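Local coordinates for protein phosphatase Slingshot homolog 2 (Homo sapiens, PDB 2NT2) that dephosphorylates and so activates the actin-depolymerizing factor cofilin through its dual-specificity phosphatase catalytic domain, the part held here, and thereby regulates actin filament dynamics, at residues E23-N27 with R28-Y32. The protein carries 1 engineered substitution. Sequence-based numbering, arbitrary orientation.
Sequences EDLQN and RGVRY
The carbonyl oxygen of L25 takes two backbone N-H groups from the residues that follow the helix. V30 N gives L25 O a nearly straight bond of 3.0 Å, with an N-H...O angle of 162°. R28 N adds a weak, bent one. The main bond of R28 N goes to D24 O, also at 3.0 Å, and carries the helical i to i+4 pattern one residue further. G29 N bonds to Q26 O at 3.0 Å, but it stands well above that carbonyl plane and not on a lone pair. G29 has positive phi, and the chain leaves the helix there in a Schellman motif. This turn ends helix 22-27 and sends the chain into strand 30-35, an inner parallel strand of the phosphatase sheet. The axes of the two short segments lie nearly perpendicular. A water donates to both Q26 O and V30 O and so bridges the last helical turn and the start of the strand.

On one flank, D24 and R28 form a salt bridge one turn apart. R28 NE meets D24 OD2 at 2.8 Å, on the syn side of the carboxylate and at the edge of the guanidinium. The two planes are 49° apart. D24 holds CG anti to its own N (chi1 -173°), and this brings the carboxylate up beside the extended R28 chain. A methionine in place of R28 would probably leave the D24 carboxylate without this charged mate and freer to turn. R28 also touches P4.

The V30 side chain starts toward the helix, and V30 CB lies 3.5 Å from L25 O. V30 CG2 meets L25 CD2 at 4.2 Å, a buried apolar contact. Farther out, R31 NH1 comes obliquely to Q26 CG, while R31 NH2 bonds to V47 O.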
ATOM      1  N   GLU A  23      -3.948  12.769  14.408  1.00 24.96           N
ATOM      2  CA  GLU A  23      -4.806  12.222  15.450  1.00 27.06           C
ATOM      3  C   GLU A  23      -5.525  10.975  14.950  1.00 24.15           C
ATOM      4  O   GLU A  23      -5.671   9.998  15.680  1.00 21.65           O
ATOM      5  CB  GLU A  23      -5.810  13.276  15.894  1.00 37.59           C
ATOM      6  CG  GLU A  23      -5.844  13.674  17.342  1.00 53.41           C
ATOM      7  CD  GLU A  23      -4.535  13.590  18.091  1.00 62.13           C
ATOM      8  OE1 GLU A  23      -4.208  12.485  18.597  1.00 70.60           O
ATOM      9  OE2 GLU A  23      -3.814  14.607  18.190  1.00 59.33           O
ATOM     10  N   ASP A  24      -5.987  10.997  13.696  1.00 19.13           N
ATOM     11  CA  ASP A  24      -6.679   9.820  13.179  1.00 20.68           C
ATOM     12  C   ASP A  24      -5.758   8.597  13.203  1.00 20.89           C
ATOM     13  O   ASP A  24      -6.140   7.522  13.653  1.00 24.06           O
ATOM     14  CB  ASP A  24      -7.181  10.044  11.753  1.00 17.34           C
ATOM     15  CG  ASP A  24      -8.035   8.878  11.286  1.00 19.51           C
ATOM     16  OD1 ASP A  24      -9.241   8.857  11.616  1.00 20.52           O
ATOM     17  OD2 ASP A  24      -7.521   7.973  10.595  1.00 36.79           O
ATOM     18  N   LEU A  25      -4.547   8.803  12.717  1.00 22.58           N
ATOM     19  CA  LEU A  25      -3.491   7.817  12.616  1.00 28.47           C
ATOM     20  C   LEU A  25      -3.095   7.275  13.987  1.00 31.05           C
ATOM     21  O   LEU A  25      -3.017   6.064  14.197  1.00 20.65           O
ATOM     22  CB  LEU A  25      -2.255   8.436  11.942  1.00 22.14           C
ATOM     23  CG  LEU A  25      -2.395   8.714  10.443  1.00 20.27           C
ATOM     24  CD1 LEU A  25      -1.085   9.183   9.840  1.00 18.18           C
ATOM     25  CD2 LEU A  25      -2.908   7.470   9.730  1.00 20.45           C
ATOM     26  N   GLN A  26      -2.844   8.200  14.910  1.00 31.93           N
ATOM     27  CA  GLN A  26      -2.452   7.818  16.263  1.00 34.16           C
ATOM     28  C   GLN A  26      -3.527   6.952  16.908  1.00 26.87           C
ATOM     29  O   GLN A  26      -3.244   5.901  17.479  1.00 36.19           O
ATOM     30  CB  GLN A  26      -2.176   9.066  17.103  1.00 41.55           C
ATOM     31  CG  GLN A  26      -1.273   8.810  18.296  1.00 48.21           C
ATOM     32  CD  GLN A  26      -0.637  10.073  18.841  1.00 46.38           C
ATOM     33  OE1 GLN A  26      -1.273  10.830  19.576  1.00 47.19           O
ATOM     34  NE2 GLN A  26       0.625  10.301  18.496  1.00 27.43           N
ATOM     35  N   ASN A  27      -4.778   7.387  16.792  1.00 24.57           N
ATOM     36  CA  ASN A  27      -5.910   6.685  17.378  1.00 33.69           C
ATOM     37  C   ASN A  27      -6.086   5.288  16.793  1.00 29.96           C
ATOM     38  O   ASN A  27      -6.491   4.353  17.485  1.00 25.41           O
ATOM     39  CB  ASN A  27      -7.199   7.487  17.191  1.00 40.47           C
ATOM     40  CG  ASN A  27      -7.217   8.754  18.022  1.00 47.05           C
ATOM     41  OD1 ASN A  27      -6.345   8.983  18.858  1.00 43.43           O
ATOM     42  ND2 ASN A  27      -8.216   9.594  17.779  1.00 44.74           N
ATOM     43  N   ARG A  28      -5.792   5.143  15.504  1.00 24.99           N
ATOM     44  CA  ARG A  28      -5.944   3.844  14.859  1.00 20.26           C
ATOM     45  C   ARG A  28      -4.772   2.928  15.175  1.00 16.61           C
ATOM     46  O   ARG A  28      -4.770   1.766  14.771  1.00 20.93           O
ATOM     47  CB  ARG A  28      -6.099   4.006  13.347  1.00 17.63           C
ATOM     48  CG  ARG A  28      -7.357   4.759  12.952  1.00 20.68           C
ATOM     49  CD  ARG A  28      -7.395   5.005  11.449  1.00 23.63           C
ATOM     50  NE  ARG A  28      -8.697   5.466  10.992  1.00 30.37           N
ATOM     51  CZ  ARG A  28      -9.742   4.674  10.791  1.00 35.77           C
ATOM     52  NH1 ARG A  28      -9.628   3.369  11.014  1.00 51.78           N
ATOM     53  NH2 ARG A  28     -10.896   5.173  10.371  1.00 20.53           N
ATOM     54  N   GLY A  29      -3.780   3.441  15.883  1.00 18.25           N
ATOM     55  CA  GLY A  29      -2.624   2.672  16.298  1.00 22.21           C
ATOM     56  C   GLY A  29      -1.564   2.530  15.223  1.00 24.61           C
ATOM     57  O   GLY A  29      -0.792   1.567  15.225  1.00 30.92           O
ATOM     58  N   VAL A  30      -1.524   3.472  14.285  1.00 20.63           N
ATOM     59  CA  VAL A  30      -0.544   3.447  13.210  1.00 15.01           C
ATOM     60  C   VAL A  30       0.781   4.029  13.684  1.00 19.51           C
ATOM     61  O   VAL A  30       0.790   5.012  14.430  1.00 23.25           O
ATOM     62  CB  VAL A  30      -1.018   4.247  11.982  1.00 16.22           C
ATOM     63  CG1 VAL A  30       0.077   4.226  10.923  1.00 11.53           C
ATOM     64  CG2 VAL A  30      -2.329   3.711  11.436  1.00 10.88           C
ATOM     65  N   ARG A  31       1.908   3.446  13.282  1.00 17.82           N
ATOM     66  CA  ARG A  31       3.208   4.011  13.641  1.00 23.76           C
ATOM     67  C   ARG A  31       4.168   3.912  12.457  1.00 22.23           C
ATOM     68  O   ARG A  31       5.228   4.535  12.461  1.00 33.75           O
ATOM     69  CB  ARG A  31       3.831   3.337  14.862  1.00 27.42           C
ATOM     70  CG  ARG A  31       2.862   2.852  15.915  1.00 29.32           C
ATOM     71  CD  ARG A  31       2.390   3.928  16.868  1.00 38.65           C
ATOM     72  NE  ARG A  31       2.981   5.237  16.623  1.00 40.32           N
ATOM     73  CZ  ARG A  31       2.734   6.314  17.363  1.00 35.15           C
ATOM     74  NH1 ARG A  31       1.913   6.231  18.403  1.00 30.50           N
ATOM     75  NH2 ARG A  31       3.315   7.468  17.066  1.00 37.15           N
ATOM     76  N   TYR A  32       3.767   3.120  11.477  1.00 18.93           N
ATOM     77  CA  TYR A  32       4.515   2.934  10.246  1.00 19.83           C
ATOM     78  C   TYR A  32       3.722   3.518   9.079  1.00 21.68           C
ATOM     79  O   TYR A  32       2.509   3.337   8.989  1.00 18.50           O
ATOM     80  CB  TYR A  32       4.788   1.453   9.981  1.00 24.23           C
ATOM     81  CG  TYR A  32       5.595   0.758  11.046  1.00 30.10           C
ATOM     82  CD1 TYR A  32       4.973   0.182  12.148  1.00 29.33           C
ATOM     83  CD2 TYR A  32       6.979   0.676  10.951  1.00 31.23           C
ATOM     84  CE1 TYR A  32       5.702  -0.460  13.132  1.00 22.20           C
ATOM     85  CE2 TYR A  32       7.710   0.035  11.937  1.00 31.91           C
ATOM     86  CZ  TYR A  32       7.070  -0.529  13.020  1.00 26.90           C
ATOM     87  OH  TYR A  32       7.810  -1.164  13.993  1.00 29.74           O
TER
HETATM   88  O   HOH W   1      -0.454   5.118  16.903  1.00 22.10           O